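Local structure of protein argonaute (5G5S) at residues A[174-179]-A[444-449]; A[207-212]-A[238-243]; A[307-312]-A[658-663]; A[634-639]-A[679-684]. The protein cuts single-stranded DNA at sites matched by a short single-stranded DNA guide, and may thereby defend its archaeal host against invading genetic elements. All blocks are in the same frame, centred on the assembly; numbering follows the deposited sequence.

Interaction 1 of 4, residues A[174-179]-A[444-449]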
# COMPACT_ATOMS: atom_id res chain seq x y z
N ASP A 174 -12.72 -22.91 -1.68
CA ASP A 174 -13.47 -22.05 -2.61
C ASP A 174 -12.49 -21.21 -3.45
O ASP A 174 -11.75 -20.40 -2.88
CB ASP A 174 -14.43 -21.13 -1.82
CG ASP A 174 -15.62 -20.58 -2.59
OD1 ASP A 174 -15.41 -20.01 -3.69
OD2 ASP A 174 -16.75 -20.67 -2.07
N LYS A 175 -12.50 -21.38 -4.79
CA LYS A 175 -11.63 -20.65 -5.73
C LYS A 175 -11.81 -19.13 -5.67
O LYS A 175 -10.85 -18.38 -5.87
CB LYS A 175 -11.82 -21.15 -7.17
N ALA A 176 -13.05 -18.68 -5.38
CA ALA A 176 -13.40 -17.26 -5.25
C ALA A 176 -12.73 -16.64 -4.02
O ALA A 176 -12.12 -15.58 -4.15
CB ALA A 176 -14.91 -17.09 -5.19
N LEU A 177 -12.78 -17.32 -2.84
CA LEU A 177 -12.15 -16.85 -1.60
C LEU A 177 -10.65 -16.73 -1.75
O LEU A 177 -10.05 -15.85 -1.15
CB LEU A 177 -12.47 -17.75 -0.39
CG LEU A 177 -13.81 -17.57 0.35
CD1 LEU A 177 -13.75 -18.24 1.70
CD2 LEU A 177 -14.18 -16.10 0.55
N LEU A 178 -10.05 -17.62 -2.57
CA LEU A 178 -8.62 -17.61 -2.87
C LEU A 178 -8.20 -16.30 -3.56
O LEU A 178 -7.15 -15.75 -3.23
CB LEU A 178 -8.24 -18.83 -3.72
CG LEU A 178 -6.75 -19.15 -3.80
CD1 LEU A 178 -6.20 -19.58 -2.46
CD2 LEU A 178 -6.49 -20.23 -4.83
N GLU A 179 -9.04 -15.79 -4.49
CA GLU A 179 -8.80 -14.54 -5.23
C GLU A 179 -8.73 -13.33 -4.29
O GLU A 179 -7.94 -12.42 -4.53
CB GLU A 179 -9.86 -14.33 -6.33
CG GLU A 179 -9.88 -15.45 -7.36
CD GLU A 179 -10.90 -15.38 -8.48
OE1 GLU A 179 -11.92 -14.67 -8.33
OE2 GLU A 179 -10.68 -16.07 -9.50
N TYR A 444 -18.57 -11.07 1.06
CA TYR A 444 -19.20 -9.78 0.74
C TYR A 444 -18.41 -9.08 -0.36
O TYR A 444 -19.01 -8.44 -1.22
CB TYR A 444 -19.33 -8.89 1.98
CG TYR A 444 -20.32 -9.39 3.02
CD1 TYR A 444 -21.64 -9.67 2.68
CD2 TYR A 444 -19.95 -9.49 4.36
CE1 TYR A 444 -22.55 -10.12 3.64
CE2 TYR A 444 -20.86 -9.91 5.33
CZ TYR A 444 -22.16 -10.23 4.96
OH TYR A 444 -23.05 -10.65 5.91
N GLU A 445 -17.07 -9.22 -0.34
CA GLU A 445 -16.16 -8.67 -1.36
C GLU A 445 -16.32 -9.47 -2.67
O GLU A 445 -16.23 -8.90 -3.76
CB GLU A 445 -14.70 -8.70 -0.87
CG GLU A 445 -14.39 -7.76 0.29
CD GLU A 445 -14.58 -6.28 0.01
OE1 GLU A 445 -14.17 -5.81 -1.07
OE2 GLU A 445 -15.16 -5.60 0.88
N ILE A 446 -16.59 -10.80 -2.55
CA ILE A 446 -16.86 -11.69 -3.69
C ILE A 446 -18.14 -11.22 -4.36
O ILE A 446 -18.18 -11.12 -5.59
CB ILE A 446 -16.90 -13.21 -3.27
CG1 ILE A 446 -15.50 -13.74 -2.92
CG2 ILE A 446 -17.59 -14.11 -4.32
CD1 ILE A 446 -14.41 -13.46 -3.98
N LEU A 447 -19.16 -10.86 -3.55
CA LEU A 447 -20.45 -10.35 -4.03
C LEU A 447 -20.28 -9.05 -4.82
O LEU A 447 -20.81 -8.96 -5.91
CB LEU A 447 -21.47 -10.19 -2.88
CG LEU A 447 -22.93 -9.88 -3.30
CD1 LEU A 447 -23.55 -11.04 -4.05
CD2 LEU A 447 -23.78 -9.51 -2.10
N LYS A 448 -19.49 -8.09 -4.31
CA LYS A 448 -19.24 -6.81 -4.98
C LYS A 448 -18.59 -6.96 -6.35
O LYS A 448 -19.02 -6.33 -7.32
CB LYS A 448 -18.39 -5.90 -4.11
CG LYS A 448 -19.11 -5.39 -2.87
CD LYS A 448 -18.45 -4.13 -2.32
CE LYS A 448 -17.11 -4.35 -1.66
NZ LYS A 448 -16.64 -3.12 -0.98
N LYS A 449 -17.54 -7.79 -6.41
CA LYS A 449 -16.75 -8.10 -7.60
C LYS A 449 -17.63 -8.69 -8.71
O LYS A 449 -17.66 -8.14 -9.81
CB LYS A 449 -15.59 -9.03 -7.21
CG LYS A 449 -14.65 -9.39 -8.34
CD LYS A 449 -13.51 -10.24 -7.83
CE LYS A 449 -13.79 -11.72 -7.80
NZ LYS A 449 -12.82 -12.45 -6.94
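A176 and I446 sit where helix 175-179 crosses helix 442-452 almost perpendicularly, the axes of the two short segments passing 9.8 Å apart at 92°. I446 fills the space between them. Its CG1 lies anti to the carbonyl carbon (chi1 -71°), and CD1 passes beside the methyl of A176, with CB and CD1 3.9 Å apart, to end against that residue's backbone oxygen. Packing is tight there, since I446 CD1 and A176 O are only 3.1 Å apart. L177 starts off away from the other helix, yet its CD2 returns to within 4.4 Å of I446 CG1. Helix 442-452 is the connection of a beta-alpha-beta crossover in the Mid domain, between parallel strands 428-434 and 456-462, whereas helix 175-179 belongs to PAZ. These two domains separate when guide DNA binds, so this small interface is probably one that has to change. Beside the apolar patch runs a salt bridge: K449 is extended at first, then turns at chi3 (87°), which swings CE round, and NZ meets E179 OE1 at 2.8 Å on the anti lone pair. The two side chains cross at about a right angle. K449 NZ also donates to K698 O, so two oxygens hold the ammonium. At the start of the PAZ helix, N-cap D174 accepts from A176 N through OD1 at 3.2 Å.

Interaction 2 of 4, residues A[207-212]-A[238-243]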
# COMPACT_ATOMS: atom_id res chain seq x y z
N GLN A 207 -4.25 -32.76 -13.87
CA GLN A 207 -3.00 -33.14 -14.55
C GLN A 207 -1.80 -32.37 -13.96
O GLN A 207 -0.78 -32.99 -13.62
CB GLN A 207 -3.11 -32.92 -16.07
N LYS A 208 -1.93 -31.02 -13.81
CA LYS A 208 -0.93 -30.11 -13.24
C LYS A 208 -0.63 -30.42 -11.77
O LYS A 208 0.53 -30.37 -11.37
CB LYS A 208 -1.39 -28.65 -13.38
CG LYS A 208 -1.00 -27.98 -14.69
CD LYS A 208 -1.81 -26.70 -14.88
CE LYS A 208 -1.35 -25.85 -16.03
NZ LYS A 208 -2.01 -24.52 -16.02
N ILE A 209 -1.68 -30.74 -10.97
CA ILE A 209 -1.58 -31.09 -9.54
C ILE A 209 -0.60 -32.27 -9.34
O ILE A 209 0.23 -32.23 -8.42
CB ILE A 209 -3.01 -31.30 -8.91
CG1 ILE A 209 -3.78 -29.97 -8.72
CG2 ILE A 209 -2.99 -32.11 -7.61
CD1 ILE A 209 -3.23 -28.94 -7.68
N GLU A 210 -0.67 -33.27 -10.24
CA GLU A 210 0.22 -34.44 -10.27
C GLU A 210 1.65 -33.99 -10.63
O GLU A 210 2.60 -34.44 -9.98
CB GLU A 210 -0.28 -35.47 -11.31
CG GLU A 210 -1.47 -36.31 -10.89
CD GLU A 210 -1.20 -37.34 -9.80
OE1 GLU A 210 -0.11 -37.95 -9.80
OE2 GLU A 210 -2.11 -37.56 -8.97
N GLU A 211 1.79 -33.11 -11.66
CA GLU A 211 3.07 -32.57 -12.16
C GLU A 211 3.84 -31.74 -11.12
O GLU A 211 5.07 -31.84 -11.07
CB GLU A 211 2.86 -31.79 -13.46
N ILE A 212 3.13 -30.94 -10.29
CA ILE A 212 3.70 -30.11 -9.22
C ILE A 212 4.32 -31.01 -8.14
O ILE A 212 5.47 -30.82 -7.75
CB ILE A 212 2.63 -29.14 -8.61
CG1 ILE A 212 2.12 -28.11 -9.66
CG2 ILE A 212 3.16 -28.43 -7.34
CD1 ILE A 212 0.68 -27.58 -9.42
N GLN A 238 -8.66 -28.69 -7.23
CA GLN A 238 -7.98 -27.56 -6.59
C GLN A 238 -7.49 -26.56 -7.66
O GLN A 238 -7.00 -27.01 -8.70
CB GLN A 238 -6.77 -28.11 -5.82
CG GLN A 238 -6.21 -27.24 -4.72
CD GLN A 238 -4.83 -27.73 -4.34
OE1 GLN A 238 -3.83 -27.08 -4.63
NE2 GLN A 238 -4.75 -28.92 -3.76
N PRO A 239 -7.57 -25.22 -7.41
CA PRO A 239 -7.09 -24.26 -8.42
C PRO A 239 -5.59 -24.31 -8.63
O PRO A 239 -4.87 -24.79 -7.76
CB PRO A 239 -7.51 -22.89 -7.85
CG PRO A 239 -8.46 -23.18 -6.76
CD PRO A 239 -8.09 -24.52 -6.23
N ILE A 240 -5.13 -23.83 -9.79
CA ILE A 240 -3.71 -23.75 -10.12
C ILE A 240 -3.28 -22.31 -9.89
O ILE A 240 -3.49 -21.45 -10.74
CB ILE A 240 -3.36 -24.30 -11.54
CG1 ILE A 240 -4.03 -25.67 -11.86
CG2 ILE A 240 -1.85 -24.30 -11.80
CD1 ILE A 240 -3.76 -26.90 -10.90
N MET A 241 -2.74 -22.03 -8.71
CA MET A 241 -2.30 -20.69 -8.33
C MET A 241 -0.97 -20.34 -9.02
O MET A 241 -0.23 -21.23 -9.42
CB MET A 241 -2.16 -20.63 -6.80
CG MET A 241 -1.89 -19.26 -6.24
SD MET A 241 -1.82 -19.34 -4.44
CE MET A 241 -3.19 -18.40 -4.08
N TYR A 242 -0.70 -19.04 -9.16
CA TYR A 242 0.54 -18.52 -9.72
C TYR A 242 1.03 -17.38 -8.83
O TYR A 242 0.22 -16.79 -8.12
CB TYR A 242 0.36 -18.09 -11.20
CG TYR A 242 0.37 -19.26 -12.15
CD1 TYR A 242 -0.79 -19.96 -12.45
CD2 TYR A 242 1.56 -19.71 -12.72
CE1 TYR A 242 -0.78 -21.06 -13.30
CE2 TYR A 242 1.59 -20.81 -13.57
CZ TYR A 242 0.42 -21.49 -13.86
OH TYR A 242 0.44 -22.57 -14.71
N CYS A 243 2.34 -17.11 -8.83
CA CYS A 243 2.89 -16.05 -7.98
C CYS A 243 3.72 -15.01 -8.73
O CYS A 243 4.01 -15.19 -9.91
CB CYS A 243 3.64 -16.64 -6.79
SG CYS A 243 2.57 -17.45 -5.57
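K208 and I240 bring helix 206-219 closest to the largely irregular segment 238-243, their CA atoms 7.6 Å apart. I240 is the centre of the contact: its CD1 rests 3.8 Å from I209 CG1, which is anti to the carbonyl carbon of I209 (chi1 -72°), and touches K208 CB as well. The aliphatic part of K208, extended beyond CG, passes over the same isoleucine, with K208 CD 3.9 Å from I240 CG1. I209 CD1 also meets the amide end of Q238, coming within 3.6 Å of OE1, and the two side chains cross at about a right angle. All this lies in the PAZ domain, where helix 206-219 runs on into the region that binds the 3' end of the guide, while Y242 pairs its backbone with L200 on strand 194-200. K208 NZ approaches Y242 at the ring edge, near its plane, and donates a weak hydrogen bond to OH at 3.4 Å; the ion pair of K208 NZ with D202 is likewise long and weak. The helix is therefore held here mainly by hydrocarbon packing around I240, and the ammonium group, with two weak partners, probably contributes little to fixing its position.

Interaction 3 of 4, residues A[307-312]-A[658-663]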
# COMPACT_ATOMS: atom_id res chain seq x y z
N MET A 307 7.43 19.13 12.71
CA MET A 307 6.52 20.18 12.27
C MET A 307 5.09 19.59 12.41
O MET A 307 4.93 18.36 12.39
CB MET A 307 6.78 20.58 10.78
CG MET A 307 6.20 19.58 9.77
SD MET A 307 6.25 19.99 8.01
CE MET A 307 4.86 21.04 7.88
N LYS A 308 4.08 20.45 12.54
CA LYS A 308 2.69 20.00 12.59
C LYS A 308 2.04 20.48 11.30
O LYS A 308 2.24 21.64 10.91
CB LYS A 308 1.96 20.52 13.84
CG LYS A 308 0.69 19.71 14.13
CD LYS A 308 0.28 19.77 15.59
CE LYS A 308 0.45 18.45 16.31
NZ LYS A 308 -0.59 17.46 15.93
N PHE A 309 1.34 19.60 10.58
CA PHE A 309 0.71 19.98 9.32
C PHE A 309 -0.52 20.84 9.53
O PHE A 309 -1.21 20.71 10.53
CB PHE A 309 0.37 18.74 8.48
CG PHE A 309 1.50 17.77 8.22
CD1 PHE A 309 2.69 18.21 7.64
CD2 PHE A 309 1.34 16.42 8.47
CE1 PHE A 309 3.72 17.31 7.39
CE2 PHE A 309 2.37 15.51 8.21
CZ PHE A 309 3.56 15.97 7.66
N ASN A 310 -0.81 21.73 8.57
CA ASN A 310 -2.01 22.55 8.64
C ASN A 310 -3.21 21.72 8.25
O ASN A 310 -3.09 20.84 7.39
CB ASN A 310 -1.89 23.76 7.72
CG ASN A 310 -0.73 24.66 8.05
OD1 ASN A 310 -0.44 24.94 9.22
ND2 ASN A 310 -0.05 25.13 7.01
N ASN A 311 -4.36 21.98 8.87
CA ASN A 311 -5.59 21.27 8.57
C ASN A 311 -6.20 21.97 7.35
O ASN A 311 -7.03 22.86 7.48
CB ASN A 311 -6.53 21.29 9.78
CG ASN A 311 -7.77 20.45 9.61
OD1 ASN A 311 -7.74 19.36 9.05
ND2 ASN A 311 -8.88 20.94 10.15
N THR A 312 -5.69 21.61 6.17
CA THR A 312 -6.06 22.22 4.90
C THR A 312 -7.57 22.13 4.63
O THR A 312 -8.15 21.07 4.82
CB THR A 312 -5.13 21.72 3.78
OG1 THR A 312 -3.79 22.11 4.13
CG2 THR A 312 -5.48 22.27 2.39
N ILE A 658 6.47 19.89 0.42
CA ILE A 658 6.04 18.57 -0.08
C ILE A 658 5.27 17.77 0.94
O ILE A 658 4.29 17.13 0.56
CB ILE A 658 7.09 17.66 -0.74
CG1 ILE A 658 8.48 17.76 -0.13
CG2 ILE A 658 7.01 17.63 -2.25
CD1 ILE A 658 8.76 16.71 0.84
N MET A 659 5.70 17.80 2.22
CA MET A 659 5.04 17.07 3.29
C MET A 659 3.64 17.58 3.51
O MET A 659 2.74 16.77 3.66
CB MET A 659 5.89 17.03 4.58
CG MET A 659 7.16 16.18 4.43
SD MET A 659 8.08 15.91 5.96
CE MET A 659 7.53 14.38 6.42
N GLN A 660 3.43 18.91 3.38
CA GLN A 660 2.10 19.50 3.47
C GLN A 660 1.26 19.04 2.29
O GLN A 660 0.12 18.64 2.49
CB GLN A 660 2.15 21.04 3.56
CG GLN A 660 0.77 21.72 3.71
CD GLN A 660 0.08 21.40 5.02
OE1 GLN A 660 0.57 21.71 6.10
NE2 GLN A 660 -1.09 20.77 4.94
N LEU A 661 1.83 19.02 1.07
CA LEU A 661 1.15 18.54 -0.13
C LEU A 661 0.75 17.07 0.02
O LEU A 661 -0.37 16.70 -0.33
CB LEU A 661 2.01 18.74 -1.40
CG LEU A 661 1.48 18.07 -2.71
CD1 LEU A 661 0.13 18.61 -3.11
CD2 LEU A 661 2.43 18.25 -3.83
N LEU A 662 1.67 16.23 0.50
CA LEU A 662 1.44 14.80 0.69
C LEU A 662 0.37 14.56 1.73
O LEU A 662 -0.51 13.72 1.51
CB LEU A 662 2.75 14.07 1.01
CG LEU A 662 3.82 14.11 -0.11
CD1 LEU A 662 5.09 13.42 0.33
CD2 LEU A 662 3.30 13.54 -1.42
N TYR A 663 0.40 15.36 2.84
CA TYR A 663 -0.62 15.34 3.88
C TYR A 663 -1.98 15.72 3.31
O TYR A 663 -2.97 15.08 3.66
CB TYR A 663 -0.28 16.29 5.05
CG TYR A 663 -1.37 16.29 6.11
CD1 TYR A 663 -1.58 15.18 6.92
CD2 TYR A 663 -2.25 17.36 6.23
CE1 TYR A 663 -2.61 15.15 7.86
CE2 TYR A 663 -3.27 17.35 7.18
CZ TYR A 663 -3.45 16.24 7.99
OH TYR A 663 -4.46 16.23 8.93
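F309 and N310, just past the end of strand 302-308, meet M659, Q660 and Y663 of helix 656-666, with F309 and Q660 nearest in the backbone. The helix packs on the mixed sheet of the RNase H-like PIWI domain, and strand 302-308 joins that same sheet from far earlier in the chain, so the contact joins the end of that strand to a PIWI helix. M659 comes first: its CB sits 3.6 Å from F309 CE1, and its carbonyl oxygen lies over one face of the phenyl ring. Q660 follows and supplies the polar grip. Its chain bends at chi2 (66°), which carries CD round, and the amide then serves both backbone groups of N310, rather as a neighbouring strand would. OE1 accepts from N310 N at 2.8 Å in a nearly straight bond (163°), on a lone pair in the carbonyl plane, while NE2 donates to N310 O at 3.2 Å. NE2 also donates to D664 OD1, the oxygen that bonds T312 OG1 as well, which extends the grip to the far end of the segment. One turn after M659, the Y663 ring lies near-parallel to that of F309, planes 24° apart, but slid so far that the rings barely overlap; F309 CD2 touches Y663 CD1 at 3.5 Å. Each CB instead lies over the other ring in a CH-pi contact, F309 CB 4.0 Å from the Y663 centroid. Beyond F309 CB, Y663 CE2 comes within 3.5 Å of N310 O.

Interaction 4 of 4, residues A[634-639]-A[679-684]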
# COMPACT_ATOMS: atom_id res chain seq x y z
N ASN A 634 2.35 3.11 12.41
CA ASN A 634 3.68 3.18 11.84
C ASN A 634 3.81 4.37 10.93
O ASN A 634 2.90 4.68 10.17
CB ASN A 634 3.96 1.92 11.03
CG ASN A 634 4.08 0.69 11.89
OD1 ASN A 634 4.11 0.77 13.11
ND2 ASN A 634 4.16 -0.47 11.25
N PRO A 635 4.94 5.06 10.99
CA PRO A 635 5.17 6.20 10.09
C PRO A 635 5.44 5.77 8.64
O PRO A 635 5.72 4.60 8.35
CB PRO A 635 6.38 6.91 10.72
CG PRO A 635 7.09 5.86 11.45
CD PRO A 635 6.08 4.86 11.92
N VAL A 636 5.31 6.73 7.72
CA VAL A 636 5.56 6.58 6.30
C VAL A 636 6.91 7.25 6.03
O VAL A 636 7.15 8.36 6.50
CB VAL A 636 4.42 7.22 5.44
CG1 VAL A 636 4.70 7.07 3.95
CG2 VAL A 636 3.05 6.64 5.80
N LYS A 637 7.79 6.56 5.28
CA LYS A 637 9.09 7.12 4.91
C LYS A 637 9.02 7.78 3.53
O LYS A 637 8.50 7.19 2.58
CB LYS A 637 10.17 6.04 4.93
CG LYS A 637 11.58 6.59 4.77
CD LYS A 637 12.65 5.50 4.78
CE LYS A 637 12.69 4.69 3.50
NZ LYS A 637 13.83 3.74 3.52
N LEU A 638 9.54 9.02 3.44
CA LEU A 638 9.64 9.81 2.21
C LEU A 638 11.12 9.87 1.86
O LEU A 638 11.95 10.13 2.72
CB LEU A 638 9.04 11.21 2.37
CG LEU A 638 7.67 11.28 3.05
CD1 LEU A 638 7.24 12.72 3.25
CD2 LEU A 638 6.60 10.50 2.27
N SER A 639 11.47 9.53 0.62
CA SER A 639 12.87 9.45 0.22
C SER A 639 13.06 9.86 -1.23
O SER A 639 12.14 9.74 -2.04
CB SER A 639 13.35 8.01 0.40
OG SER A 639 14.72 7.85 0.07
N TYR A 679 -8.86 10.20 7.33
CA TYR A 679 -7.78 10.41 6.36
C TYR A 679 -6.92 9.17 6.15
O TYR A 679 -6.90 8.28 7.01
CB TYR A 679 -6.96 11.68 6.69
CG TYR A 679 -7.78 12.83 7.25
CD1 TYR A 679 -8.99 13.21 6.67
CD2 TYR A 679 -7.33 13.56 8.35
CE1 TYR A 679 -9.77 14.23 7.21
CE2 TYR A 679 -8.10 14.60 8.89
CZ TYR A 679 -9.32 14.93 8.32
OH TYR A 679 -10.08 15.95 8.83
N LEU A 680 -6.27 9.06 4.98
CA LEU A 680 -5.45 7.90 4.62
C LEU A 680 -4.07 7.95 5.25
O LEU A 680 -3.62 9.01 5.63
CB LEU A 680 -5.35 7.75 3.09
CG LEU A 680 -6.66 7.60 2.33
CD1 LEU A 680 -6.51 8.03 0.89
CD2 LEU A 680 -7.23 6.20 2.45
N ARG A 681 -3.40 6.79 5.35
CA ARG A 681 -2.03 6.71 5.84
C ARG A 681 -1.08 7.22 4.73
O ARG A 681 -0.10 7.94 5.00
CB ARG A 681 -1.67 5.25 6.20
CG ARG A 681 -0.28 5.14 6.84
CD ARG A 681 0.07 3.77 7.36
NE ARG A 681 1.49 3.73 7.69
CZ ARG A 681 2.36 2.83 7.22
NH1 ARG A 681 1.95 1.86 6.42
NH2 ARG A 681 3.63 2.88 7.58
N ILE A 682 -1.38 6.84 3.48
CA ILE A 682 -0.57 7.23 2.34
C ILE A 682 -1.37 8.09 1.36
O ILE A 682 -2.57 7.89 1.26
CB ILE A 682 0.22 6.04 1.68
CG1 ILE A 682 -0.70 5.04 0.97
CG2 ILE A 682 1.21 5.36 2.66
CD1 ILE A 682 0.00 4.38 -0.17
N PRO A 683 -0.74 9.08 0.65
CA PRO A 683 -1.51 9.93 -0.28
C PRO A 683 -2.46 9.19 -1.23
O PRO A 683 -2.08 8.16 -1.75
CB PRO A 683 -0.41 10.67 -1.06
CG PRO A 683 0.72 10.73 -0.12
CD PRO A 683 0.69 9.47 0.67
N ALA A 684 -3.68 9.71 -1.44
CA ALA A 684 -4.70 9.09 -2.31
C ALA A 684 -4.24 8.63 -3.73
O ALA A 684 -4.59 7.50 -4.08
CB ALA A 684 -5.96 9.94 -2.36
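R681 reaches out to N634, P635 and V636 and carries most of this contact. Its CG is anti to the backbone N (chi1 -175°), and the chain stays extended from CG to NE, which delivers the guanidinium to two successive carbonyls. NE donates to N634 O at 3.0 Å, with the donor standing above the carbonyl plane. NH2 donates to P635 O at 2.8 Å, farther still out of that carbonyl's plane (61°), and makes a second, weak bond to N634 O. Both oxygens lie at the edge of the guanidinium. NH2 also donates to K601 O, so three main-chain oxygens grip the guanidinium; P635 O has a second donor in N603 ND2. N634 CB comes within 3.6 Å of R681 NH2. The setting is the RNase H-like PIWI domain: N634 ends a region that binds the phosphorylated 5' end of the guide, V636 opens strand 636-645, and P683 is the N-cap of helix 684-697. That helix carries D690, probably catalytic together with D572. The side chain of I682 is about 6 Å from the side chains of D572 and D690 alike. V636 uses mainly CG2, which lies over one face of the guanidinium and touches R681 CG at 3.8 Å. The same methyl is 3.5 Å from R681 O. I682 places CG1 between the backbone N and the carbonyl carbon (chi1 69°), and its end leads away from the strand. CG2 is the branch that stays with V636, 3.9 Å from V636 CG2, the two side chains crossing at about a right angle.

How the interactions relate
The four contacts form two pairs in different parts of the fold. Interactions 1 and 2 have centres 20 Å apart and meet in PAZ, from which interaction 1 reaches to Mid: L178 and K175 pack on M241 and P239, so the helix that meets Mid also backs the segment holding helix 206-219. Interactions 3 and 4 have centres 11 Å apart and reach the same mixed sheet, where L638 of strand 636-645 packs on M659 and L662 of helix 656-666. The first two are remote from interaction 3, on the other side of the chain's centre. Along the sequence, interaction 2 falls between the segments of interaction 1, while interactions 1 and 3 alternate, as do 3 and 4, interlocking distant regions of the bilobal protein.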